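Local structure of endoglucanase A (Clostridium acetobutylicum, 3IK2) at residues A231-N236 with C325-P330; P239-V244 with I252-D257; L401-N404 with S410-G413; Y430-S435 with K440-V445. The protein hydrolyses internal beta-1,4-glucosidic bonds of cellulose and probably of related glucans, as a family 44 glycoside hydrolase. One frame throughout, in Å; residues are numbered along the deposited sequence.

How the interactions relate
Following the chain from the N terminus, interaction 1 opens first, at residues 231-236 after barrel strand 220-226. It closes a long loop at residues 325-330, just before helix 331-342. Interaction 2 is nested inside that loop and joins helices 241-245 and 251-266. The two touch, with centres about 12 Å apart, and both lie among the helices and loops that follow barrel strands 220-226 and 273-278. Interactions 3 and 4 follow in series. Interaction 3 closes a short loop after helix 393-403, and interaction 4 closes the hairpin of strands 427-433 and 440-447. They also touch, joining the barrel's last helix to the beta-sheet domain. The centres of interactions 1 and 3 lie about 34 Å apart.

Interaction 1. Residues A231-N236 with C325-P330; sequences AFNDFN and CKWGLP
Asn233 meets Trp327 through its side-chain amide, which comes up to the outer rim of the indole. Asn233 ND2 lies 3.4 Å from Trp327 CZ2 and is equally close to Trp327 CH2. The approach is at the edge of the ring and near its plane, not over a face. The amide and the indole planes are turned 62° apart, and the two side chains cross at about a right angle. This is van der Waals contact, and no hydrogen bond links the two segments.

In Asn233, CG is anti to the backbone N (chi1 179°), which carries the amide out to the indole. Its other branch faces Cys325. Asn233 OD1 is 4.1 Å from Cys325 SG, a loose contact. Cys325 also lies against the indole within its own segment. Its CB lies 3.6 Å above one face of the Trp327 ring, offset toward the rim. Trp327 therefore has a cysteine over one face while the asparagine meets its edge.

The loop that carries the indole is tightly turned. Gly328 N bonds to Cys325 O at 2.8 Å, closing the short 3-10 segment 326-328. A cis peptide bond precedes Pro330, which is the N-cap residue of helix 331-342. Outside the two segments, Trp250 meets the ring of Trp327 with the planes nearly perpendicular.

The contact is small and partly buried. It joins two excursions of a TIM-like barrel: helix 229-234, which follows barrel strand 220-226, and the loop between helices 320-324 and 331-342.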
loop_
_atom_site.group_PDB
_atom_site.type_symbol
_atom_site.label_atom_id
_atom_site.label_comp_id
_atom_site.label_asym_id
_atom_site.label_seq_id
_atom_site.Cartn_x
_atom_site.Cartn_y
_atom_site.Cartn_z
ATOM N N ALA A 231 15.228 -5.664 4.124
ATOM C CA ALA A 231 15.285 -5.982 2.682
ATOM C C ALA A 231 15.643 -4.805 1.815
ATOM O O ALA A 231 16.274 -4.986 0.777
ATOM C CB ALA A 231 13.962 -6.598 2.197
ATOM N N PHE A 232 15.215 -3.603 2.196
ATOM C CA PHE A 232 15.594 -2.373 1.462
ATOM C C PHE A 232 17.102 -2.186 1.509
ATOM O O PHE A 232 17.700 -1.591 0.604
ATOM C CB PHE A 232 15.010 -1.093 2.101
ATOM C CG PHE A 232 13.511 -1.084 2.284
ATOM C CD1 PHE A 232 12.912 -0.027 2.995
ATOM C CD2 PHE A 232 12.680 -2.104 1.756
ATOM C CE1 PHE A 232 11.516 0.016 3.182
ATOM C CE2 PHE A 232 11.291 -2.069 1.952
ATOM C CZ PHE A 232 10.707 -1.008 2.671
ATOM N N ASN A 233 17.688 -2.656 2.607
ATOM C CA ASN A 233 19.033 -2.277 3.014
ATOM C C ASN A 233 20.024 -3.189 2.296
ATOM O O ASN A 233 20.725 -2.755 1.368
ATOM C CB ASN A 233 19.105 -2.324 4.565
ATOM C CG ASN A 233 20.490 -1.975 5.148
ATOM O OD1 ASN A 233 20.751 -2.237 6.340
ATOM N ND2 ASN A 233 21.356 -1.395 4.343
ATOM N N ASP A 234 20.028 -4.466 2.672
ATOM C CA ASP A 234 20.963 -5.432 2.106
ATOM C C ASP A 234 20.261 -6.713 1.665
ATOM O O ASP A 234 20.848 -7.801 1.652
ATOM C CB ASP A 234 22.121 -5.703 3.088
ATOM C CG ASP A 234 21.669 -6.243 4.440
ATOM O OD1 ASP A 234 22.541 -6.469 5.296
ATOM O OD2 ASP A 234 20.463 -6.439 4.688
ATOM N N PHE A 235 19.003 -6.551 1.243
ATOM C CA PHE A 235 18.128 -7.671 0.834
ATOM C C PHE A 235 18.103 -8.789 1.880
ATOM O O PHE A 235 18.209 -9.987 1.552
ATOM C CB PHE A 235 18.473 -8.167 -0.575
ATOM C CG PHE A 235 17.348 -8.942 -1.254
ATOM C CD1 PHE A 235 16.040 -8.442 -1.278
ATOM C CD2 PHE A 235 17.604 -10.165 -1.856
ATOM C CE1 PHE A 235 14.999 -9.145 -1.928
ATOM C CE2 PHE A 235 16.569 -10.889 -2.487
ATOM C CZ PHE A 235 15.269 -10.382 -2.512
ATOM N N ASN A 236 17.948 -8.370 3.148
ATOM C CA ASN A 236 17.850 -9.269 4.310
ATOM C C ASN A 236 19.109 -10.167 4.455
ATOM O O ASN A 236 19.022 -11.413 4.455
ATOM C CB ASN A 236 16.558 -10.105 4.204
ATOM C CG ASN A 236 16.152 -10.755 5.526
ATOM O OD1 ASN A 236 16.441 -10.234 6.595
ATOM N ND2 ASN A 236 15.450 -11.883 5.449
ATOM N N CYS A 325 20.237 3.003 11.106
ATOM C CA CYS A 325 20.151 3.339 9.685
ATOM C C CYS A 325 19.508 4.717 9.442
ATOM O O CYS A 325 18.633 4.855 8.585
ATOM C CB CYS A 325 19.426 2.224 8.912
ATOM S SG CYS A 325 20.043 0.572 9.287
ATOM N N LYS A 326 19.962 5.717 10.206
ATOM C CA LYS A 326 19.504 7.101 10.097
ATOM C C LYS A 326 19.604 7.579 8.683
ATOM O O LYS A 326 18.798 8.409 8.252
ATOM C CB LYS A 326 20.338 8.065 10.974
ATOM C CG LYS A 326 19.944 8.068 12.411
ATOM C CD LYS A 326 20.895 8.860 13.302
ATOM C CE LYS A 326 20.764 8.343 14.730
ATOM N NZ LYS A 326 19.291 8.395 15.164
ATOM N N TRP A 327 20.593 7.065 7.957
ATOM C CA TRP A 327 20.765 7.436 6.550
ATOM C C TRP A 327 19.539 7.114 5.663
ATOM O O TRP A 327 19.362 7.745 4.594
ATOM C CB TRP A 327 22.033 6.808 5.962
ATOM C CG TRP A 327 22.094 5.306 6.135
ATOM C CD1 TRP A 327 22.726 4.631 7.128
ATOM C CD2 TRP A 327 21.472 4.304 5.301
ATOM N NE1 TRP A 327 22.558 3.286 6.969
ATOM C CE2 TRP A 327 21.787 3.052 5.857
ATOM C CE3 TRP A 327 20.669 4.345 4.144
ATOM C CZ2 TRP A 327 21.334 1.840 5.296
ATOM C CZ3 TRP A 327 20.230 3.144 3.595
ATOM C CH2 TRP A 327 20.577 1.911 4.163
ATOM N N GLY A 328 18.724 6.141 6.089
ATOM C CA GLY A 328 17.563 5.688 5.310
ATOM C C GLY A 328 16.227 6.346 5.652
ATOM O O GLY A 328 15.171 5.951 5.122
ATOM N N LEU A 329 16.270 7.320 6.567
ATOM C CA LEU A 329 15.080 8.045 7.005
ATOM C C LEU A 329 15.300 9.568 6.844
ATOM O O LEU A 329 16.410 10.040 7.022
ATOM C CB LEU A 329 14.727 7.686 8.451
ATOM C CG LEU A 329 14.278 6.241 8.727
ATOM C CD1 LEU A 329 13.914 6.011 10.252
ATOM C CD2 LEU A 329 13.121 5.787 7.799
ATOM N N PRO A 330 14.254 10.336 6.478
ATOM C CA PRO A 330 12.874 9.900 6.283
ATOM C C PRO A 330 12.722 9.016 5.046
ATOM O O PRO A 330 13.381 9.253 4.050
ATOM C CB PRO A 330 12.118 11.227 6.120
ATOM C CG PRO A 330 13.127 12.148 5.489
ATOM C CD PRO A 330 14.391 11.789 6.257
#

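Interaction 2. Residues P239-V244 with I252-D257; sequences PDWSSV and IDYYLD
Tyr254 receives Val244 on the face of its ring and Trp241 at its CB. Val244 CG2 lies 4.0 Å from the centroid of the Tyr254 ring, 26° off the ring normal. This is a CH-pi contact, displaced toward the rim, where Val244 CG2 comes within 3.6 Å of Tyr254 CE1. Trp241 uses the far corner of its indole. Its CZ3 is 3.6 Å from Tyr254 CB, which sits at the edge of the indole and near its plane. The side chains of Trp241 and Tyr254 run past each other in opposite directions.

CG of both Trp241 (chi1 175°) and Tyr254 (chi1 168°) is anti to the backbone N, which extends each ring toward the other segment.

The turn carrying Trp241 and Val244 is held at its start by Asp240 O, which accepts a 2.9 Å bond from Ser243 OG. The carboxylate of Asp240 bonds to the backbone N of Cys198 and of Ser199.

Those bonds tie the turn to the start of helix 198-215. Cys198 also touches Trp241, Val244 and Tyr254. The contact thus packs helix 241-245 against helix 251-266, beside helix 198-215, while Trp241 also touches Asp234 of the 229-234 region.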
loop_
_atom_site.group_PDB
_atom_site.type_symbol
_atom_site.label_atom_id
_atom_site.label_comp_id
_atom_site.label_asym_id
_atom_site.label_seq_id
_atom_site.Cartn_x
_atom_site.Cartn_y
_atom_site.Cartn_z
ATOM N N PRO A 239 23.238 -13.494 0.724
ATOM C CA PRO A 239 24.600 -14.012 0.601
ATOM C C PRO A 239 25.429 -13.340 -0.501
ATOM O O PRO A 239 26.643 -13.243 -0.348
ATOM C CB PRO A 239 24.393 -15.516 0.317
ATOM C CG PRO A 239 22.938 -15.649 -0.093
ATOM C CD PRO A 239 22.226 -14.566 0.621
ATOM N N ASP A 240 24.803 -12.880 -1.590
ATOM C CA ASP A 240 25.555 -12.220 -2.656
ATOM C C ASP A 240 25.618 -10.676 -2.553
ATOM O O ASP A 240 26.210 -10.034 -3.410
ATOM C CB ASP A 240 25.046 -12.649 -4.042
ATOM C CG ASP A 240 23.642 -12.114 -4.359
ATOM O OD1 ASP A 240 22.823 -11.981 -3.463
ATOM O OD2 ASP A 240 23.341 -11.863 -5.530
ATOM N N TRP A 241 25.032 -10.094 -1.503
ATOM C CA TRP A 241 24.970 -8.628 -1.408
ATOM C C TRP A 241 26.364 -7.958 -1.417
ATOM O O TRP A 241 26.589 -7.013 -2.175
ATOM C CB TRP A 241 24.091 -8.145 -0.247
ATOM C CG TRP A 241 24.138 -6.657 -0.089
ATOM C CD1 TRP A 241 24.608 -5.954 1.005
ATOM C CD2 TRP A 241 23.728 -5.667 -1.053
ATOM N NE1 TRP A 241 24.500 -4.603 0.769
ATOM C CE2 TRP A 241 23.960 -4.399 -0.474
ATOM C CE3 TRP A 241 23.194 -5.733 -2.358
ATOM C CZ2 TRP A 241 23.681 -3.198 -1.148
ATOM C CZ3 TRP A 241 22.930 -4.546 -3.029
ATOM C CH2 TRP A 241 23.170 -3.291 -2.411
ATOM N N SER A 242 27.291 -8.478 -0.612
ATOM C CA SER A 242 28.673 -7.967 -0.576
ATOM C C SER A 242 29.333 -7.848 -1.936
ATOM O O SER A 242 29.952 -6.843 -2.238
ATOM C CB SER A 242 29.553 -8.821 0.342
ATOM O OG SER A 242 29.389 -8.342 1.670
ATOM N N SER A 243 29.187 -8.879 -2.755
ATOM C CA SER A 243 29.764 -8.874 -4.093
ATOM C C SER A 243 29.031 -8.033 -5.158
ATOM O O SER A 243 29.590 -7.773 -6.235
ATOM C CB SER A 243 29.926 -10.310 -4.575
ATOM O OG SER A 243 28.674 -10.932 -4.726
ATOM N N VAL A 244 27.793 -7.619 -4.909
ATOM C CA VAL A 244 27.095 -6.816 -5.907
ATOM C C VAL A 244 26.901 -5.370 -5.409
ATOM O O VAL A 244 26.447 -4.509 -6.153
ATOM C CB VAL A 244 25.720 -7.457 -6.396
ATOM C CG1 VAL A 244 25.922 -8.896 -6.835
ATOM C CG2 VAL A 244 24.630 -7.372 -5.328
ATOM N N ILE A 252 17.957 -1.123 -2.641
ATOM C CA ILE A 252 17.046 -0.323 -3.485
ATOM C C ILE A 252 17.712 0.317 -4.712
ATOM O O ILE A 252 17.145 0.287 -5.814
ATOM C CB ILE A 252 16.161 0.692 -2.620
ATOM C CG1 ILE A 252 15.000 -0.079 -1.936
ATOM C CG2 ILE A 252 15.659 1.887 -3.483
ATOM C CD1 ILE A 252 14.168 0.688 -0.913
ATOM N N ASP A 253 18.915 0.875 -4.525
ATOM C CA ASP A 253 19.754 1.429 -5.614
ATOM C C ASP A 253 20.191 0.340 -6.617
ATOM O O ASP A 253 20.063 0.499 -7.801
ATOM C CB ASP A 253 21.027 2.092 -5.033
ATOM C CG ASP A 253 20.721 3.340 -4.211
ATOM O OD1 ASP A 253 19.600 3.880 -4.326
ATOM O OD2 ASP A 253 21.614 3.783 -3.443
ATOM N N TYR A 254 20.716 -0.762 -6.105
ATOM C CA TYR A 254 21.058 -1.913 -6.916
ATOM C C TYR A 254 19.863 -2.328 -7.747
ATOM O O TYR A 254 20.001 -2.580 -8.953
ATOM C CB TYR A 254 21.508 -3.078 -6.037
ATOM C CG TYR A 254 21.606 -4.433 -6.758
ATOM C CD1 TYR A 254 22.734 -4.788 -7.495
ATOM C CD2 TYR A 254 20.553 -5.358 -6.684
ATOM C CE1 TYR A 254 22.793 -6.052 -8.164
ATOM C CE2 TYR A 254 20.614 -6.590 -7.310
ATOM C CZ TYR A 254 21.730 -6.933 -8.038
ATOM O OH TYR A 254 21.739 -8.164 -8.634
ATOM N N TYR A 255 18.711 -2.447 -7.090
ATOM C CA TYR A 255 17.522 -2.954 -7.745
ATOM C C TYR A 255 17.028 -1.997 -8.829
ATOM O O TYR A 255 16.783 -2.437 -9.952
ATOM C CB TYR A 255 16.414 -3.265 -6.724
ATOM C CG TYR A 255 15.143 -3.811 -7.375
ATOM C CD1 TYR A 255 15.069 -5.132 -7.812
ATOM C CD2 TYR A 255 14.026 -2.995 -7.547
ATOM C CE1 TYR A 255 13.914 -5.634 -8.403
ATOM C CE2 TYR A 255 12.863 -3.475 -8.138
ATOM C CZ TYR A 255 12.810 -4.800 -8.556
ATOM O OH TYR A 255 11.661 -5.270 -9.140
ATOM N N LEU A 256 16.931 -0.699 -8.499
ATOM C CA LEU A 256 16.499 0.344 -9.461
ATOM C C LEU A 256 17.417 0.498 -10.643
ATOM O O LEU A 256 16.975 0.538 -11.799
ATOM C CB LEU A 256 16.299 1.703 -8.777
ATOM C CG LEU A 256 15.105 1.897 -7.815
ATOM C CD1 LEU A 256 15.329 3.162 -7.025
ATOM C CD2 LEU A 256 13.747 1.954 -8.537
ATOM N N ASP A 257 18.708 0.578 -10.351
ATOM C CA ASP A 257 19.720 0.688 -11.385
ATOM C C ASP A 257 19.640 -0.495 -12.361
ATOM O O ASP A 257 19.665 -0.318 -13.590
ATOM C CB ASP A 257 21.116 0.784 -10.750
ATOM C CG ASP A 257 22.180 1.281 -11.744
ATOM O OD1 ASP A 257 21.843 1.987 -12.722
ATOM O OD2 ASP A 257 23.364 0.943 -11.548
#

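Interaction 3. Residues L401-N404 with S410-G413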
loop_
_atom_site.group_PDB
_atom_site.type_symbol
_atom_site.label_atom_id
_atom_site.label_comp_id
_atom_site.label_asym_id
_atom_site.label_seq_id
_atom_site.Cartn_x
_atom_site.Cartn_y
_atom_site.Cartn_z
ATOM N N LEU A 401 -12.905 9.609 6.074
ATOM C CA LEU A 401 -12.608 11.026 6.254
ATOM C C LEU A 401 -12.143 11.661 4.953
ATOM O O LEU A 401 -12.431 12.812 4.691
ATOM C CB LEU A 401 -11.568 11.263 7.357
ATOM C CG LEU A 401 -11.375 12.745 7.722
ATOM C CD1 LEU A 401 -12.622 13.292 8.410
ATOM C CD2 LEU A 401 -10.117 12.984 8.565
ATOM N N TYR A 402 -11.422 10.901 4.141
ATOM C CA TYR A 402 -10.983 11.403 2.860
ATOM C C TYR A 402 -12.067 11.418 1.787
ATOM O O TYR A 402 -12.279 12.463 1.161
ATOM C CB TYR A 402 -9.723 10.665 2.396
ATOM C CG TYR A 402 -8.490 11.169 3.107
ATOM C CD1 TYR A 402 -7.713 12.184 2.546
ATOM C CD2 TYR A 402 -8.137 10.673 4.370
ATOM C CE1 TYR A 402 -6.581 12.674 3.217
ATOM C CE2 TYR A 402 -6.990 11.168 5.064
ATOM C CZ TYR A 402 -6.235 12.175 4.468
ATOM O OH TYR A 402 -5.119 12.661 5.107
ATOM N N ASN A 403 -12.765 10.290 1.606
ATOM C CA ASN A 403 -13.612 10.059 0.412
ATOM C C ASN A 403 -15.077 9.690 0.637
ATOM O O ASN A 403 -15.814 9.407 -0.295
ATOM C CB ASN A 403 -12.974 9.006 -0.485
ATOM C CG ASN A 403 -11.625 9.432 -0.975
ATOM O OD1 ASN A 403 -11.508 10.473 -1.612
ATOM N ND2 ASN A 403 -10.586 8.657 -0.640
ATOM N N ASN A 404 -15.502 9.693 1.875
ATOM C CA ASN A 404 -16.916 9.574 2.135
ATOM C C ASN A 404 -17.213 10.141 3.510
ATOM O O ASN A 404 -17.730 9.459 4.367
ATOM C CB ASN A 404 -17.363 8.121 1.998
ATOM C CG ASN A 404 -18.857 7.965 2.129
ATOM O OD1 ASN A 404 -19.607 8.909 1.913
ATOM N ND2 ASN A 404 -19.299 6.761 2.466
ATOM N N SER A 410 -18.839 12.354 -1.148
ATOM C CA SER A 410 -18.032 13.553 -1.397
ATOM C C SER A 410 -16.584 13.200 -1.041
ATOM O O SER A 410 -16.318 12.491 -0.055
ATOM C CB SER A 410 -18.450 14.744 -0.524
ATOM O OG SER A 410 -19.809 15.073 -0.644
ATOM N N LYS A 411 -15.656 13.699 -1.830
ATOM C CA LYS A 411 -14.282 13.290 -1.649
ATOM C C LYS A 411 -13.274 14.419 -1.555
ATOM O O LYS A 411 -13.554 15.568 -1.894
ATOM C CB LYS A 411 -13.877 12.305 -2.740
ATOM C CG LYS A 411 -14.172 12.743 -4.138
ATOM C CD LYS A 411 -14.099 11.540 -5.028
ATOM C CE LYS A 411 -13.388 11.865 -6.327
ATOM N NZ LYS A 411 -14.111 12.908 -7.103
ATOM N N TYR A 412 -12.113 14.056 -1.050
ATOM C CA TYR A 412 -10.937 14.901 -0.982
ATOM C C TYR A 412 -10.523 15.385 -2.385
ATOM O O TYR A 412 -10.945 14.807 -3.396
ATOM C CB TYR A 412 -9.822 14.102 -0.281
ATOM C CG TYR A 412 -8.717 14.970 0.258
ATOM C CD1 TYR A 412 -8.976 15.909 1.243
ATOM C CD2 TYR A 412 -7.425 14.875 -0.246
ATOM C CE1 TYR A 412 -7.988 16.737 1.724
ATOM C CE2 TYR A 412 -6.416 15.697 0.243
ATOM C CZ TYR A 412 -6.709 16.611 1.236
ATOM O OH TYR A 412 -5.733 17.434 1.725
ATOM N N GLY A 413 -9.729 16.450 -2.457
ATOM C CA GLY A 413 -9.259 16.992 -3.745
ATOM C C GLY A 413 -8.208 16.109 -4.414
ATOM O O GLY A 413 -7.665 15.227 -3.792
HETATM O O HOH W 1 -10.024 11.585 -3.461
#
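Tyr402 makes contact with Tyr412 through both its ring and its backbone. The rings form a T-shaped pair in which the edge of Tyr402 is turned toward the face of Tyr412. Their centroids are 5.1 Å apart and the planes meet at 73°. Tyr402 CD1 comes closest, 3.7 Å from Tyr412 CG. The two side chains point the same way, and Tyr402 OH bonds to Ala368 O on helix 361-376. Tyr402 O accepts a weak bond from Tyr412 N, 2.7 Å long but bent to 130° at the hydrogen. Lys411 CA adds a CH contact to the same oxygen.

Asn403 follows. Its CG is anti to the carbonyl carbon (chi1 -61°), which brings OD1 to the other segment. Asn403 OD1 lies 3.2 Å from Lys411 CB. The same oxygen accepts a 2.6 Å hydrogen bond from water 1, which also reaches Tyr412 O in a weak bond. Asn403 O and Ser410 O, two acceptors, face each other at 3.1 Å without a bond.

Asn404 leaves the helix. Its OD1 bonds to Asn409 N, while Ser410 OG bonds to Asp406 OD2, both within the turn joining the segments.

One weak, bent backbone bond is thus the direct hydrogen bond across the segments, with a water bridge beside it. The contact appears to rely mainly on the tyrosine pair, which lies against Tyr430 and Ile444 of the adjoining sheet.

Interaction 4. Residues Y430-S435 with K440-V445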
loop_
_atom_site.group_PDB
_atom_site.type_symbol
_atom_site.label_atom_id
_atom_site.label_comp_id
_atom_site.label_asym_id
_atom_site.label_seq_id
_atom_site.Cartn_x
_atom_site.Cartn_y
_atom_site.Cartn_z
ATOM N N TYR A 430 -3.245 18.944 5.829
ATOM C CA TYR A 430 -3.145 18.718 4.385
ATOM C C TYR A 430 -4.225 19.560 3.739
ATOM O O TYR A 430 -5.328 19.634 4.247
ATOM C CB TYR A 430 -3.284 17.193 4.032
ATOM C CG TYR A 430 -2.247 16.341 4.780
ATOM C CD1 TYR A 430 -0.929 16.277 4.342
ATOM C CD2 TYR A 430 -2.578 15.656 5.965
ATOM C CE1 TYR A 430 0.035 15.550 5.043
ATOM C CE2 TYR A 430 -1.634 14.912 6.652
ATOM C CZ TYR A 430 -0.330 14.875 6.192
ATOM O OH TYR A 430 0.627 14.148 6.864
ATOM N N ALA A 431 -3.893 20.224 2.646
ATOM C CA ALA A 431 -4.888 20.961 1.853
ATOM C C ALA A 431 -4.854 20.486 0.425
ATOM O O ALA A 431 -3.775 20.160 -0.104
ATOM C CB ALA A 431 -4.633 22.476 1.929
ATOM N N SER A 432 -6.020 20.430 -0.204
ATOM C CA SER A 432 -6.098 20.059 -1.608
ATOM C C SER A 432 -7.110 20.902 -2.387
ATOM O O SER A 432 -8.113 21.414 -1.840
ATOM C CB SER A 432 -6.447 18.572 -1.780
ATOM O OG SER A 432 -7.744 18.318 -1.286
ATOM N N VAL A 433 -6.856 21.012 -3.683
ATOM C CA VAL A 433 -7.816 21.650 -4.574
ATOM C C VAL A 433 -8.298 20.548 -5.538
ATOM O O VAL A 433 -7.706 19.486 -5.594
ATOM C CB VAL A 433 -7.191 22.952 -5.205
ATOM C CG1 VAL A 433 -7.747 23.240 -6.528
ATOM C CG2 VAL A 433 -7.392 24.165 -4.266
ATOM N N THR A 434 -9.400 20.778 -6.241
ATOM C CA THR A 434 -9.961 19.805 -7.171
ATOM C C THR A 434 -9.826 20.417 -8.574
ATOM O O THR A 434 -10.356 21.508 -8.837
ATOM C CB THR A 434 -11.433 19.471 -6.789
ATOM O OG1 THR A 434 -11.482 18.992 -5.431
ATOM C CG2 THR A 434 -12.047 18.428 -7.728
ATOM N N SER A 435 -9.089 19.732 -9.449
ATOM C CA SER A 435 -8.665 20.292 -10.746
ATOM C C SER A 435 -9.795 20.759 -11.671
ATOM O O SER A 435 -9.606 21.690 -12.453
ATOM C CB SER A 435 -7.805 19.292 -11.497
ATOM O OG SER A 435 -8.587 18.144 -11.774
ATOM N N LYS A 440 -14.177 24.846 -4.544
ATOM C CA LYS A 440 -13.844 24.243 -3.246
ATOM C C LYS A 440 -12.388 23.868 -2.896
ATOM O O LYS A 440 -11.600 23.441 -3.734
ATOM C CB LYS A 440 -14.752 23.050 -2.979
ATOM C CG LYS A 440 -14.253 21.762 -3.493
ATOM C CD LYS A 440 -15.076 20.720 -2.830
ATOM C CE LYS A 440 -15.034 19.486 -3.645
ATOM N NZ LYS A 440 -15.584 18.421 -2.830
ATOM N N MET A 441 -12.085 23.999 -1.615
ATOM C CA MET A 441 -10.840 23.541 -1.049
ATOM C C MET A 441 -11.119 22.575 0.097
ATOM O O MET A 441 -12.036 22.794 0.885
ATOM C CB MET A 441 -9.987 24.718 -0.554
ATOM C CG MET A 441 -8.813 24.218 0.267
ATOM S SD MET A 441 -7.673 25.411 0.866
ATOM C CE MET A 441 -8.698 26.768 1.367
ATOM N N ASP A 442 -10.319 21.511 0.172
ATOM C CA ASP A 442 -10.489 20.455 1.167
ATOM C C ASP A 442 -9.282 20.462 2.058
ATOM O O ASP A 442 -8.157 20.571 1.569
ATOM C CB ASP A 442 -10.646 19.085 0.513
ATOM C CG ASP A 442 -12.006 18.906 -0.121
ATOM O OD1 ASP A 442 -12.978 18.567 0.582
ATOM O OD2 ASP A 442 -12.093 19.123 -1.340
ATOM N N ILE A 443 -9.520 20.403 3.369
ATOM C CA ILE A 443 -8.429 20.460 4.325
ATOM C C ILE A 443 -8.606 19.314 5.311
ATOM O O ILE A 443 -9.698 19.110 5.839
ATOM C CB ILE A 443 -8.362 21.820 5.058
ATOM C CG1 ILE A 443 -8.372 22.981 4.060
ATOM C CG2 ILE A 443 -7.102 21.916 5.893
ATOM C CD1 ILE A 443 -8.722 24.335 4.687
ATOM N N ILE A 444 -7.538 18.555 5.528
ATOM C CA ILE A 444 -7.489 17.597 6.641
ATOM C C ILE A 444 -6.675 18.202 7.761
ATOM O O ILE A 444 -5.533 18.653 7.555
ATOM C CB ILE A 444 -6.861 16.222 6.231
ATOM C CG1 ILE A 444 -7.596 15.624 5.042
ATOM C CG2 ILE A 444 -6.853 15.213 7.430
ATOM C CD1 ILE A 444 -9.035 15.210 5.340
ATOM N N VAL A 445 -7.271 18.218 8.951
ATOM C CA VAL A 445 -6.618 18.767 10.127
ATOM C C VAL A 445 -6.833 17.801 11.280
ATOM O O VAL A 445 -7.971 17.407 11.566
ATOM C CB VAL A 445 -7.165 20.201 10.475
ATOM C CG1 VAL A 445 -6.439 20.771 11.649
ATOM C CG2 VAL A 445 -6.957 21.133 9.317
HETATM O O HOH W 2 -10.800 20.313 -3.117
#
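Ser432 O accepts a nearly straight bond from Asp442 N, 3.0 Å long and 176° at the hydrogen. Water 2 lies 3.2 Å from Ser432 O, and Met441 CA adds a CH contact to the same oxygen. In the reverse direction, Ser432 N donates to Asp442 O at 2.8 Å. Tyr430 and Ile444 form the next hydrogen-bonded pair: Ile444 N to Tyr430 O is 2.8 Å, and Tyr430 N bonds back to Ile444 O. Ala431 and Ile443 face each other between these as a non-hydrogen-bonded pair.

Water 2 also lies 2.8 Å from Thr434 OG1 and a short 2.5 Å from Asp442 OD2. It cannot donate to all its acceptors at once. Asp442 CG is anti to the carbonyl carbon (chi1 -74°), which sets OD2 beside this water. Lys440 NZ makes a long salt bridge of 3.9 Å to Asp442 OD2, within its own strand. Asp442 OD1 bonds to His506 NE2 on the neighbouring strand 503-510.

Tyr430, Ser432, Asp442 and Ile444 share the face that meets Tyr412. Ser432 OG rests 3.5 Å from Asp442 CB, and Tyr430 OH reaches Asp369 OD1. The opposite face carries Ala431, Met441 and Ile443, which pack on Ile7 of strand 2-15.

This is an antiparallel hairpin within the beta-sheet domain. One side is apolar. The other holds a buried carboxylate, whose negative charge is probably eased by His506 and, more weakly, by Lys440.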